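Regulator of Ty1 transposition protein 107 (Saccharomyces cerevisiae, PDB 3T7J) probably acts as a BRCT-domain scaffold that binds partner proteins in the DNA-damage response and helps regulate Ty1 transposition. Local coordinates at residues 7-12 / 39-44; 89-94 / 109-114; 198-203 / 222-227; 228-233 / 245-250. All coordinates share one frame; numbering follows the deposited sequence.

Contact 1 (7-12 / 39-44)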
loop_
_atom_site.group_PDB
_atom_site.type_symbol
_atom_site.label_atom_id
_atom_site.label_comp_id
_atom_site.label_asym_id
_atom_site.label_seq_id
_atom_site.Cartn_x
_atom_site.Cartn_y
_atom_site.Cartn_z
ATOM N N LYS A 7 2.211 35.645 12.125
ATOM C CA LYS A 7 3.631 35.307 12.206
ATOM C C LYS A 7 4.245 35.003 10.834
ATOM O O LYS A 7 5.414 35.293 10.594
ATOM C CB LYS A 7 3.863 34.139 13.162
ATOM C CG LYS A 7 5.320 33.702 13.249
ATOM C CD LYS A 7 5.497 32.607 14.282
ATOM C CE LYS A 7 6.956 32.234 14.451
ATOM N NZ LYS A 7 7.741 33.363 15.015
ATOM N N ALA A 8 3.457 34.417 9.937
ATOM C CA ALA A 8 3.899 34.217 8.559
ATOM C C ALA A 8 3.923 35.552 7.821
ATOM O O ALA A 8 4.804 35.810 7.005
ATOM C CB ALA A 8 2.991 33.237 7.847
ATOM N N GLU A 9 2.938 36.394 8.114
ATOM C CA GLU A 9 2.856 37.720 7.514
ATOM C C GLU A 9 4.095 38.554 7.843
ATOM O O GLU A 9 4.646 39.231 6.968
ATOM C CB GLU A 9 1.582 38.435 7.973
ATOM C CG GLU A 9 0.309 37.788 7.463
ATOM C CD GLU A 9 -0.943 38.454 7.991
ATOM O OE1 GLU A 9 -0.824 39.489 8.682
ATOM O OE2 GLU A 9 -2.048 37.940 7.715
ATOM N N LYS A 10 4.530 38.496 9.100
ATOM C CA LYS A 10 5.747 39.187 9.537
ATOM C C LYS A 10 6.983 38.673 8.796
ATOM O O LYS A 10 7.803 39.457 8.315
ATOM C CB LYS A 10 5.952 39.046 11.051
ATOM C CG LYS A 10 7.043 39.957 11.617
ATOM C CD LYS A 10 7.197 39.800 13.126
ATOM C CE LYS A 10 8.140 40.851 13.715
ATOM N NZ LYS A 10 9.519 40.802 13.143
ATOM N N ILE A 11 7.113 37.352 8.707
ATOM C CA ILE A 11 8.213 36.750 7.958
ATOM C C ILE A 11 8.215 37.210 6.500
ATOM O O ILE A 11 9.259 37.550 5.948
ATOM C CB ILE A 11 8.159 35.208 8.015
ATOM C CG1 ILE A 11 8.440 34.721 9.438
ATOM C CG2 ILE A 11 9.165 34.600 7.044
ATOM C CD1 ILE A 11 7.962 33.322 9.703
ATOM N N LEU A 12 7.040 37.232 5.883
ATOM C CA LEU A 12 6.928 37.629 4.483
ATOM C C LEU A 12 6.988 39.139 4.274
ATOM O O LEU A 12 7.089 39.609 3.142
ATOM C CB LEU A 12 5.649 37.065 3.872
ATOM C CG LEU A 12 5.713 35.547 3.676
ATOM C CD1 LEU A 12 4.338 34.962 3.395
ATOM C CD2 LEU A 12 6.687 35.218 2.567
ATOM N N ASP A 39 4.265 27.452 8.101
ATOM C CA ASP A 39 4.678 27.150 6.736
ATOM C C ASP A 39 3.466 27.050 5.835
ATOM O O ASP A 39 3.478 27.560 4.726
ATOM C CB ASP A 39 5.514 25.870 6.678
ATOM C CG ASP A 39 6.943 26.105 7.100
ATOM O OD1 ASP A 39 7.314 27.293 7.263
ATOM O OD2 ASP A 39 7.693 25.113 7.245
ATOM N N ILE A 40 2.412 26.399 6.317
ATOM C CA ILE A 40 1.158 26.371 5.574
ATOM C C ILE A 40 0.660 27.793 5.284
ATOM O O ILE A 40 0.190 28.065 4.184
ATOM C CB ILE A 40 0.048 25.595 6.309
ATOM C CG1 ILE A 40 0.375 24.101 6.361
ATOM C CG2 ILE A 40 -1.308 25.829 5.616
ATOM C CD1 ILE A 40 -0.590 23.290 7.212
ATOM N N GLU A 41 0.759 28.684 6.271
ATOM C CA GLU A 41 0.341 30.087 6.108
ATOM C C GLU A 41 1.187 30.832 5.080
ATOM O O GLU A 41 0.671 31.546 4.226
ATOM C CB GLU A 41 0.404 30.841 7.444
ATOM C CG GLU A 41 -0.290 32.202 7.402
ATOM C CD GLU A 41 -0.141 32.997 8.694
ATOM O OE1 GLU A 41 0.571 32.529 9.611
ATOM O OE2 GLU A 41 -0.737 34.091 8.790
ATOM N N ILE A 42 2.497 30.669 5.186
ATOM C CA ILE A 42 3.420 31.219 4.208
ATOM C C ILE A 42 3.084 30.734 2.796
ATOM O O ILE A 42 2.937 31.525 1.862
ATOM C CB ILE A 42 4.852 30.802 4.544
ATOM C CG1 ILE A 42 5.312 31.514 5.819
ATOM C CG2 ILE A 42 5.779 31.076 3.375
ATOM C CD1 ILE A 42 6.673 31.094 6.285
ATOM N N LEU A 43 2.976 29.423 2.648
ATOM C CA LEU A 43 2.674 28.834 1.349
ATOM C C LEU A 43 1.376 29.394 0.789
ATOM O O LEU A 43 1.293 29.750 -0.388
ATOM C CB LEU A 43 2.604 27.321 1.465
ATOM C CG LEU A 43 3.951 26.622 1.664
ATOM C CD1 LEU A 43 3.759 25.107 1.800
ATOM C CD2 LEU A 43 4.897 26.926 0.523
ATOM N N ASN A 44 0.364 29.485 1.645
ATOM C CA ASN A 44 -0.915 30.051 1.242
ATOM C C ASN A 44 -0.769 31.484 0.746
ATOM O O ASN A 44 -1.392 31.901 -0.236
ATOM C CB ASN A 44 -1.899 30.005 2.410
ATOM C CG ASN A 44 -3.263 30.536 2.033
ATOM O OD1 ASN A 44 -4.083 29.812 1.461
ATOM N ND2 ASN A 44 -3.513 31.811 2.331
#
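Glu41 is the first residue of helix 37-45, within 39-44, to meet the N-terminal helix; its side chain heads toward helix 7-13, the carboxylate drawn up against Ala8. With CG anti to the backbone N (chi1 -168°) and the chain extended beyond it, the whole side chain runs alongside the Ala8 methyl. OE1 finishes 3.1 Å from Ala8 CB and accepts a weak hydrogen bond from Ala8 N at 3.5 Å. The stronger bond of this carboxylate goes from OE2 to the backbone N of Thr6, so its two oxygens serve two backbone N-H groups at the start of the N-terminal helix. Glu9 crosses Glu41 at about a right angle, and its OE2 comes within 4.2 Å of Glu41 OE2, an approach of like charges, with Glu9 exposed.

One residue on, Ile42 carries the apolar half. Its CG1 lies 3.5 Å from Ala8 CB, its CD1 meets Ile11 CD1 more loosely at 4.3 Å, and its CG2 meets Leu12 CD1 at 4.1 Å. A small alanine at the point of nearest approach lets the helix axes pass 8.8 Å apart at a crossing angle of -56°. Ile99 of helix 90-99 touches both Ile42 and Ile11.

Cutting Glu41 back to an alanine would probably leave the amides of Thr6 and Ala8 without their carboxylate and expose the Ala8 methyl. The chemistry is two-sided: a greasy seam around Ile42, and an anion at a helix N-terminus, where the helix dipole is likely to favour its charge and partly offset the nearby Glu9.

Contact 2 (89-94 / 109-114)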
loop_
_atom_site.group_PDB
_atom_site.type_symbol
_atom_site.label_atom_id
_atom_site.label_comp_id
_atom_site.label_asym_id
_atom_site.label_seq_id
_atom_site.Cartn_x
_atom_site.Cartn_y
_atom_site.Cartn_z
ATOM N N PRO A 89 9.524 17.642 -4.499
ATOM C CA PRO A 89 9.417 18.288 -3.185
ATOM C C PRO A 89 10.452 19.399 -3.027
ATOM O O PRO A 89 10.207 20.352 -2.276
ATOM C CB PRO A 89 9.727 17.149 -2.197
ATOM C CG PRO A 89 9.646 15.901 -2.969
ATOM C CD PRO A 89 9.845 16.209 -4.408
ATOM N N GLU A 90 11.586 19.284 -3.719
ATOM C CA GLU A 90 12.636 20.302 -3.627
ATOM C C GLU A 90 12.121 21.703 -3.952
ATOM O O GLU A 90 12.716 22.708 -3.545
ATOM C CB GLU A 90 13.828 19.974 -4.532
ATOM C CG GLU A 90 14.757 18.899 -3.972
ATOM C CD GLU A 90 14.063 17.559 -3.864
ATOM O OE1 GLU A 90 13.247 17.262 -4.762
ATOM O OE2 GLU A 90 14.324 16.808 -2.889
ATOM N N PHE A 91 11.023 21.779 -4.689
ATOM C CA PHE A 91 10.455 23.086 -4.998
ATOM C C PHE A 91 9.965 23.782 -3.726
ATOM O O PHE A 91 10.227 24.963 -3.517
ATOM C CB PHE A 91 9.312 22.991 -6.008
ATOM C CG PHE A 91 8.527 24.275 -6.119
ATOM C CD1 PHE A 91 8.983 25.309 -6.921
ATOM C CD2 PHE A 91 7.362 24.462 -5.380
ATOM C CE1 PHE A 91 8.278 26.512 -7.002
ATOM C CE2 PHE A 91 6.645 25.653 -5.457
ATOM C CZ PHE A 91 7.113 26.682 -6.270
ATOM N N ILE A 92 9.250 23.043 -2.886
ATOM C CA ILE A 92 8.750 23.569 -1.629
ATOM C C ILE A 92 9.899 23.776 -0.655
ATOM O O ILE A 92 9.963 24.789 0.043
ATOM C CB ILE A 92 7.702 22.637 -0.996
ATOM C CG1 ILE A 92 6.439 22.586 -1.856
ATOM C CG2 ILE A 92 7.351 23.109 0.414
ATOM C CD1 ILE A 92 5.728 23.952 -1.998
ATOM N N ILE A 93 10.817 22.817 -0.625
ATOM C CA ILE A 93 11.978 22.911 0.249
ATOM C C ILE A 93 12.812 24.160 -0.029
ATOM O O ILE A 93 13.100 24.925 0.891
ATOM C CB ILE A 93 12.873 21.665 0.140
ATOM C CG1 ILE A 93 12.137 20.439 0.684
ATOM C CG2 ILE A 93 14.170 21.890 0.902
ATOM C CD1 ILE A 93 12.788 19.112 0.304
ATOM N N ASP A 94 13.205 24.359 -1.289
ATOM C CA ASP A 94 13.972 25.549 -1.675
ATOM C C ASP A 94 13.201 26.836 -1.394
ATOM O O ASP A 94 13.782 27.870 -1.037
ATOM C CB ASP A 94 14.360 25.509 -3.160
ATOM C CG ASP A 94 15.372 24.407 -3.486
ATOM O OD1 ASP A 94 15.807 23.691 -2.554
ATOM O OD2 ASP A 94 15.735 24.274 -4.682
ATOM N N ILE A 109 12.467 36.563 -3.565
ATOM C CA ILE A 109 12.004 35.215 -3.911
ATOM C C ILE A 109 12.083 34.931 -5.401
ATOM O O ILE A 109 11.384 35.559 -6.194
ATOM C CB ILE A 109 10.557 34.974 -3.458
ATOM C CG1 ILE A 109 10.457 35.104 -1.939
ATOM C CG2 ILE A 109 10.094 33.587 -3.886
ATOM C CD1 ILE A 109 9.123 34.684 -1.380
ATOM N N ASN A 110 12.919 33.967 -5.777
ATOM C CA ASN A 110 13.104 33.631 -7.187
ATOM C C ASN A 110 13.013 32.141 -7.553
ATOM O O ASN A 110 13.349 31.759 -8.678
ATOM C CB ASN A 110 14.425 34.215 -7.688
ATOM C CG ASN A 110 15.606 33.748 -6.876
ATOM O OD1 ASN A 110 15.669 32.589 -6.453
ATOM N ND2 ASN A 110 16.548 34.651 -6.634
ATOM N N ILE A 111 12.568 31.301 -6.620
ATOM C CA ILE A 111 12.372 29.885 -6.924
ATOM C C ILE A 111 11.369 29.750 -8.065
ATOM O O ILE A 111 10.270 30.283 -7.991
ATOM C CB ILE A 111 11.850 29.106 -5.685
ATOM C CG1 ILE A 111 12.814 29.267 -4.501
ATOM C CG2 ILE A 111 11.634 27.653 -6.011
ATOM C CD1 ILE A 111 14.276 29.037 -4.861
ATOM N N ASN A 112 11.745 29.060 -9.130
ATOM C CA ASN A 112 10.861 28.960 -10.278
ATOM C C ASN A 112 10.175 27.597 -10.395
ATOM O O ASN A 112 10.569 26.617 -9.743
ATOM C CB ASN A 112 11.621 29.290 -11.560
ATOM C CG ASN A 112 12.698 28.273 -11.874
ATOM O OD1 ASN A 112 12.396 27.115 -12.178
ATOM N ND2 ASN A 112 13.958 28.696 -11.801
ATOM N N LEU A 113 9.142 27.552 -11.226
ATOM C CA LEU A 113 8.347 26.347 -11.448
ATOM C C LEU A 113 8.888 25.450 -12.545
ATOM O O LEU A 113 8.196 24.514 -12.958
ATOM C CB LEU A 113 6.941 26.737 -11.881
ATOM C CG LEU A 113 5.929 27.121 -10.807
ATOM C CD1 LEU A 113 6.621 27.386 -9.513
ATOM C CD2 LEU A 113 5.146 28.314 -11.264
ATOM N N PHE A 114 10.076 25.738 -13.058
ATOM C CA PHE A 114 10.559 24.973 -14.206
ATOM C C PHE A 114 11.707 24.032 -13.876
ATOM O O PHE A 114 11.953 23.087 -14.606
ATOM C CB PHE A 114 10.944 25.908 -15.350
ATOM C CG PHE A 114 9.855 26.862 -15.710
ATOM C CD1 PHE A 114 8.706 26.411 -16.346
ATOM C CD2 PHE A 114 9.948 28.187 -15.369
ATOM C CE1 PHE A 114 7.688 27.275 -16.649
ATOM C CE2 PHE A 114 8.936 29.060 -15.682
ATOM C CZ PHE A 114 7.804 28.607 -16.321
#
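Asn112 turns its backbone O toward Phe91 and its side chain the other way, where OD1 accepts the backbone N of Phe114 at 2.8 Å. This is an Asx turn; the donor lies in the amide's carbonyl plane on a lone pair, with a C=O...N angle of 137°. Asn112 ND2 is bonded to Asp115, so both ends of the amide help to shape the loop.

The turn brings Asn112 O to the edge of the Phe91 ring, near its plane and 3.5 Å from CD1. The ring gets there because Phe91 CG stands anti to the backbone N (chi1 168°), which swings it off the helix toward the loop. Ile111 approaches the same ring obliquely, its CG2 3.7 Å from CD1, while its other branch reaches Asp94, with CD1 3.9 Å from Asp94 CB. Leu113 CD1 also leans on the ring, but the modelled separation is too short to trust. Asp94 sends its OD2 to Tyr116 OH.

Replacing Ile111 by a glycine would probably open a gap between the Phe91 ring and Asp94 and let the loop shift.

Tyr21 ties the pieces together: it stacks edge-to-face with Phe91 and bonds through OH to Ile111 O. Segment 109-114 runs back along helix 90-99, the last helix of the N-terminal BRCT fold, from Ile109 beside Ile99 to Leu113 near Phe91, while Phe91 reaches on to Phe64 of strand 62-64.

Contact 3 (198-203 / 222-227)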
loop_
_atom_site.group_PDB
_atom_site.type_symbol
_atom_site.label_atom_id
_atom_site.label_comp_id
_atom_site.label_asym_id
_atom_site.label_seq_id
_atom_site.Cartn_x
_atom_site.Cartn_y
_atom_site.Cartn_z
ATOM N N TYR A 198 -16.642 -8.242 -22.061
ATOM C CA TYR A 198 -16.275 -8.520 -20.683
ATOM C C TYR A 198 -14.865 -8.054 -20.427
ATOM O O TYR A 198 -13.936 -8.462 -21.124
ATOM C CB TYR A 198 -16.338 -10.018 -20.377
ATOM C CG TYR A 198 -17.702 -10.626 -20.576
ATOM C CD1 TYR A 198 -18.652 -10.577 -19.568
ATOM C CD2 TYR A 198 -18.043 -11.229 -21.775
ATOM C CE1 TYR A 198 -19.912 -11.118 -19.744
ATOM C CE2 TYR A 198 -19.294 -11.765 -21.970
ATOM C CZ TYR A 198 -20.225 -11.714 -20.946
ATOM O OH TYR A 198 -21.466 -12.260 -21.131
ATOM N N VAL A 199 -14.695 -7.226 -19.404
ATOM C CA VAL A 199 -13.364 -6.833 -19.013
ATOM C C VAL A 199 -13.117 -7.191 -17.565
ATOM O O VAL A 199 -13.876 -6.797 -16.674
ATOM C CB VAL A 199 -13.160 -5.322 -19.231
ATOM C CG1 VAL A 199 -11.783 -4.911 -18.765
ATOM C CG2 VAL A 199 -13.365 -5.001 -20.714
ATOM N N LEU A 200 -12.041 -7.920 -17.317
ATOM C CA LEU A 200 -11.745 -8.301 -15.950
ATOM C C LEU A 200 -10.330 -7.910 -15.554
ATOM O O LEU A 200 -9.392 -8.008 -16.357
ATOM C CB LEU A 200 -11.888 -9.814 -15.771
ATOM C CG LEU A 200 -13.053 -10.714 -16.197
ATOM C CD1 LEU A 200 -14.159 -10.840 -15.167
ATOM C CD2 LEU A 200 -13.598 -10.468 -17.616
ATOM N N ILE A 201 -10.174 -7.503 -14.302
ATOM C CA ILE A 201 -8.864 -7.243 -13.725
ATOM C C ILE A 201 -8.618 -8.335 -12.693
ATOM O O ILE A 201 -9.361 -8.451 -11.713
ATOM C CB ILE A 201 -8.789 -5.853 -13.031
ATOM C CG1 ILE A 201 -9.186 -4.729 -13.998
ATOM C CG2 ILE A 201 -7.395 -5.608 -12.468
ATOM C CD1 ILE A 201 -9.277 -3.338 -13.330
ATOM N N VAL A 202 -7.582 -9.134 -12.908
ATOM C CA VAL A 202 -7.327 -10.274 -12.027
ATOM C C VAL A 202 -5.895 -10.276 -11.520
ATOM O O VAL A 202 -5.025 -9.628 -12.103
ATOM C CB VAL A 202 -7.644 -11.630 -12.720
ATOM C CG1 VAL A 202 -9.060 -11.640 -13.260
ATOM C CG2 VAL A 202 -6.652 -11.924 -13.827
ATOM N N THR A 203 -5.656 -10.993 -10.428
ATOM C CA THR A 203 -4.338 -11.008 -9.806
ATOM C C THR A 203 -3.620 -12.348 -9.990
ATOM O O THR A 203 -2.435 -12.383 -10.303
ATOM C CB THR A 203 -4.429 -10.688 -8.304
ATOM O OG1 THR A 203 -5.078 -9.421 -8.120
ATOM C CG2 THR A 203 -3.043 -10.629 -7.686
ATOM N N GLU A 222 -18.837 -14.218 -27.498
ATOM C CA GLU A 222 -18.524 -12.845 -27.080
ATOM C C GLU A 222 -17.047 -12.602 -26.736
ATOM O O GLU A 222 -16.265 -13.544 -26.531
ATOM C CB GLU A 222 -19.430 -12.402 -25.927
ATOM C CG GLU A 222 -20.770 -11.877 -26.402
ATOM C CD GLU A 222 -20.619 -10.615 -27.240
ATOM O OE1 GLU A 222 -19.538 -9.985 -27.183
ATOM O OE2 GLU A 222 -21.566 -10.258 -27.966
ATOM N N THR A 223 -16.675 -11.327 -26.675
ATOM C CA THR A 223 -15.277 -10.948 -26.552
ATOM C C THR A 223 -14.926 -10.704 -25.098
ATOM O O THR A 223 -15.787 -10.314 -24.301
ATOM C CB THR A 223 -14.999 -9.674 -27.366
ATOM O OG1 THR A 223 -15.955 -8.677 -26.991
ATOM C CG2 THR A 223 -15.158 -9.967 -28.865
ATOM N N ILE A 224 -13.652 -10.901 -24.771
ATOM C CA ILE A 224 -13.176 -10.879 -23.398
ATOM C C ILE A 224 -11.785 -10.262 -23.306
ATOM O O ILE A 224 -10.905 -10.550 -24.126
ATOM C CB ILE A 224 -13.068 -12.332 -22.854
ATOM C CG1 ILE A 224 -14.387 -13.087 -23.065
ATOM C CG2 ILE A 224 -12.611 -12.349 -21.396
ATOM C CD1 ILE A 224 -14.254 -14.636 -22.915
ATOM N N LEU A 225 -11.578 -9.442 -22.284
ATOM C CA LEU A 225 -10.256 -8.893 -22.014
ATOM C C LEU A 225 -9.934 -9.082 -20.554
ATOM O O LEU A 225 -10.656 -8.614 -19.692
ATOM C CB LEU A 225 -10.192 -7.397 -22.344
ATOM C CG LEU A 225 -8.880 -6.699 -21.964
ATOM C CD1 LEU A 225 -7.652 -7.253 -22.719
ATOM C CD2 LEU A 225 -8.991 -5.197 -22.185
ATOM N N ILE A 226 -8.836 -9.767 -20.281
ATOM C CA ILE A 226 -8.424 -9.996 -18.905
ATOM C C ILE A 226 -7.008 -9.467 -18.719
ATOM O O ILE A 226 -6.095 -9.807 -19.488
ATOM C CB ILE A 226 -8.529 -11.498 -18.548
ATOM C CG1 ILE A 226 -9.957 -11.990 -18.811
ATOM C CG2 ILE A 226 -8.152 -11.738 -17.111
ATOM C CD1 ILE A 226 -10.213 -13.409 -18.340
ATOM N N VAL A 227 -6.835 -8.611 -17.716
ATOM C CA VAL A 227 -5.578 -7.902 -17.526
ATOM C C VAL A 227 -5.148 -7.826 -16.075
ATOM O O VAL A 227 -5.932 -8.062 -15.165
ATOM C CB VAL A 227 -5.637 -6.453 -18.073
ATOM C CG1 VAL A 227 -5.953 -6.469 -19.554
ATOM C CG2 VAL A 227 -6.666 -5.624 -17.292
#
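Leu200 sits at the tight middle of this parallel ladder, its N giving a hydrogen bond to Leu225 O (2.8 Å, 167° at the hydrogen) and its O taking one from Val227 N at 3.0 Å. Leu225 N to Tyr198 O and Val202 N to Val227 O continue the ladder almost as straight, each donor lying nearly along the C=O axis. Side chains pack closely here too: Leu200 and Ile226 run side by side, and Ile226 CG2 meets Val202 CG2 at 3.6 Å.

Toward the start of both strands, at Tyr198 and Thr223, the ladder is looser. Tyr198 N reaches Thr223 O at 3.2 Å, with the donor tilted 24° from the carbonyl plane. Glu222, partly exposed, sets its CB at the edge of the Tyr198 ring, 4.0 Å from CE2, and turns its own carboxylate back to Thr223 N. Tyr198 OH is held by Asp219.

The two strands bound a beta-alpha-beta crossover through helix 207-218, which covers the face of Tyr198, Ile224 and Ile226 with Ile215 and Thr212. On the other face Leu225 meets Trp231 and Ile201 meets Cys232, both of helix 229-238. Strands 143-147 and 249-253 flank the pair in the sheet.

Contact 4 (228-233 / 245-250)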
loop_
_atom_site.group_PDB
_atom_site.type_symbol
_atom_site.label_atom_id
_atom_site.label_comp_id
_atom_site.label_asym_id
_atom_site.label_seq_id
_atom_site.Cartn_x
_atom_site.Cartn_y
_atom_site.Cartn_z
ATOM N N GLU A 228 -3.877 -7.500 -15.885
ATOM C CA GLU A 228 -3.315 -7.280 -14.565
ATOM C C GLU A 228 -3.440 -5.795 -14.244
ATOM O O GLU A 228 -3.580 -4.963 -15.136
ATOM C CB GLU A 228 -1.836 -7.698 -14.528
ATOM C CG GLU A 228 -1.597 -9.189 -14.751
ATOM C CD GLU A 228 -0.118 -9.551 -14.889
ATOM O OE1 GLU A 228 0.523 -9.099 -15.860
ATOM O OE2 GLU A 228 0.401 -10.294 -14.028
ATOM N N TRP A 229 -3.399 -5.475 -12.958
ATOM C CA TRP A 229 -3.506 -4.113 -12.510
ATOM C C TRP A 229 -2.471 -3.208 -13.187
ATOM O O TRP A 229 -2.754 -2.039 -13.462
ATOM C CB TRP A 229 -3.408 -4.064 -10.984
ATOM C CG TRP A 229 -3.211 -2.693 -10.419
ATOM C CD1 TRP A 229 -2.138 -2.260 -9.703
ATOM C CD2 TRP A 229 -4.102 -1.570 -10.529
ATOM N NE1 TRP A 229 -2.306 -0.947 -9.350
ATOM C CE2 TRP A 229 -3.504 -0.498 -9.841
ATOM C CE3 TRP A 229 -5.349 -1.373 -11.130
ATOM C CZ2 TRP A 229 -4.104 0.764 -9.747
ATOM C CZ3 TRP A 229 -5.947 -0.127 -11.034
ATOM C CH2 TRP A 229 -5.326 0.928 -10.345
ATOM N N ASN A 230 -1.298 -3.752 -13.503
ATOM C CA ASN A 230 -0.235 -2.959 -14.135
ATOM C C ASN A 230 -0.560 -2.497 -15.561
ATOM O O ASN A 230 0.062 -1.583 -16.097
ATOM C CB ASN A 230 1.093 -3.721 -14.115
ATOM C CG ASN A 230 2.271 -2.826 -14.434
ATOM O OD1 ASN A 230 2.296 -1.659 -14.038
ATOM N ND2 ASN A 230 3.243 -3.354 -15.169
ATOM N N TRP A 231 -1.523 -3.160 -16.186
ATOM C CA TRP A 231 -2.043 -2.726 -17.471
ATOM C C TRP A 231 -2.778 -1.407 -17.281
ATOM O O TRP A 231 -2.667 -0.485 -18.100
ATOM C CB TRP A 231 -3.026 -3.784 -17.972
ATOM C CG TRP A 231 -3.549 -3.578 -19.348
ATOM C CD1 TRP A 231 -2.980 -4.011 -20.510
ATOM C CD2 TRP A 231 -4.764 -2.923 -19.718
ATOM N NE1 TRP A 231 -3.763 -3.671 -21.581
ATOM C CE2 TRP A 231 -4.863 -2.995 -21.124
ATOM C CE3 TRP A 231 -5.775 -2.281 -19.000
ATOM C CZ2 TRP A 231 -5.934 -2.446 -21.824
ATOM C CZ3 TRP A 231 -6.838 -1.743 -19.694
ATOM C CH2 TRP A 231 -6.911 -1.830 -21.091
ATOM N N CYS A 232 -3.545 -1.325 -16.203
ATOM C CA CYS A 232 -4.240 -0.081 -15.877
ATOM C C CYS A 232 -3.220 0.994 -15.531
ATOM O O CYS A 232 -3.333 2.155 -15.969
ATOM C CB CYS A 232 -5.182 -0.294 -14.702
ATOM S SG CYS A 232 -6.499 -1.457 -15.071
ATOM N N VAL A 233 -2.222 0.602 -14.744
ATOM C CA VAL A 233 -1.211 1.550 -14.277
ATOM C C VAL A 233 -0.438 2.191 -15.417
ATOM O O VAL A 233 -0.305 3.417 -15.480
ATOM C CB VAL A 233 -0.210 0.909 -13.310
ATOM C CG1 VAL A 233 0.885 1.940 -12.931
ATOM C CG2 VAL A 233 -0.922 0.426 -12.071
ATOM N N SER A 245 -0.736 -3.465 -27.382
ATOM C CA SER A 245 0.205 -4.087 -26.454
ATOM C C SER A 245 -0.274 -5.435 -25.882
ATOM O O SER A 245 -1.462 -5.628 -25.603
ATOM C CB SER A 245 0.505 -3.116 -25.319
ATOM O OG SER A 245 1.384 -3.684 -24.369
ATOM N N LYS A 246 0.660 -6.367 -25.696
ATOM C CA LYS A 246 0.331 -7.645 -25.084
ATOM C C LYS A 246 0.818 -7.646 -23.639
ATOM O O LYS A 246 0.496 -8.536 -22.857
ATOM C CB LYS A 246 0.954 -8.798 -25.880
ATOM C CG LYS A 246 0.207 -10.112 -25.762
ATOM C CE LYS A 246 -0.197 -11.096 -23.480
ATOM N NZ LYS A 246 -1.296 -12.079 -23.733
ATOM N N LYS A 247 1.573 -6.616 -23.276
ATOM C CA LYS A 247 2.102 -6.494 -21.921
ATOM C C LYS A 247 1.006 -6.290 -20.872
ATOM O O LYS A 247 0.154 -5.425 -21.028
ATOM C CB LYS A 247 3.082 -5.322 -21.856
ATOM C CG LYS A 247 3.502 -4.966 -20.449
ATOM C CD LYS A 247 4.465 -3.797 -20.422
ATOM C CE LYS A 247 4.708 -3.341 -18.993
ATOM N NZ LYS A 247 5.787 -2.321 -18.933
ATOM N N ASN A 248 1.078 -7.067 -19.794
ATOM C CA ASN A 248 0.054 -7.128 -18.749
ATOM C C ASN A 248 -1.344 -7.608 -19.183
ATOM O O ASN A 248 -2.321 -7.452 -18.458
ATOM C CB ASN A 248 -0.026 -5.819 -17.969
ATOM C CG ASN A 248 1.313 -5.428 -17.384
ATOM O OD1 ASN A 248 1.826 -6.087 -16.473
ATOM N ND2 ASN A 248 1.905 -4.374 -17.929
ATOM N N VAL A 249 -1.428 -8.212 -20.357
ATOM C CA VAL A 249 -2.671 -8.809 -20.804
ATOM C C VAL A 249 -2.581 -10.316 -20.565
ATOM O O VAL A 249 -1.666 -10.974 -21.047
ATOM C CB VAL A 249 -2.925 -8.536 -22.289
ATOM C CG1 VAL A 249 -4.128 -9.364 -22.778
ATOM C CG2 VAL A 249 -3.157 -7.033 -22.532
ATOM N N LEU A 250 -3.530 -10.852 -19.811
ATOM C CA LEU A 250 -3.482 -12.245 -19.430
ATOM C C LEU A 250 -4.253 -13.113 -20.408
ATOM O O LEU A 250 -3.948 -14.292 -20.580
ATOM C CB LEU A 250 -4.039 -12.412 -18.027
ATOM C CG LEU A 250 -3.207 -11.708 -16.964
ATOM C CD1 LEU A 250 -3.824 -11.967 -15.608
ATOM C CD2 LEU A 250 -1.766 -12.217 -17.007
HETATM O O HOH W 1 -3.286 -4.009 -24.420
#
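Glu228 and Asn248 make the backbone bond of this contact, Glu228 N to Asn248 O at 3.0 Å and 169°, which ties the start of helix 229-238 to a tight turn. The turn is type II from Lys246 to Val249, with Asn248 at its positive-phi position, and an ST turn of Ser245 OG onto Lys247 N overlaps its start.

Among the side-chain amides, Asn230 ND2 gives Asn248 OD1 a weak bond at 3.3 Å, the two planes 80° apart. The same OD1 lies 3.3 Å from Glu228 OE1, an acceptor facing an acceptor, so the modelled orientation of the Asn248 amide, and this bond with it, is somewhat doubtful.

A water bridges at the indole edge, accepting from Trp231 NE1 at 2.9 Å and donating to Ser245 O.

Apolar packing completes the contact. Trp231 CB abuts Asn248 CB at 3.6 Å, Val249 CG2 lies 3.6 Å from Trp231 CD1, and Leu250 CD1 crosses against Glu228 CG at 3.7 Å.

Trp231 appears to be the tryptophan that BRCT domains characteristically carry in their last helix; here the turn lies against its edge, with Lys247 O in the ring plane, and leads into strand 249-253, which adds an antiparallel edge to the parallel BRCT sheet.

In the fold
The four contacts fall into two pairs, one in each BRCT domain. Contacts 1 and 2 have centres about 16 Å apart and meet where Leu43 CD2 packs 4.0 Å from Ile92 CD1, so helix 37-45 and helix 90-99 join them directly. Contacts 3 and 4 are closer, with centres about 11 Å apart: strand 224-227 runs straight into helix 229-238, and Leu250 N probably bonds to Ile226 O at 2.8 Å, making strand 249-253 its sheet neighbour. Neither contact of the first pair touches either of the second; the centres of contacts 1 and 3 are about 51 Å apart, and even contacts 2 and 4 keep about 19 Å between nearest atoms.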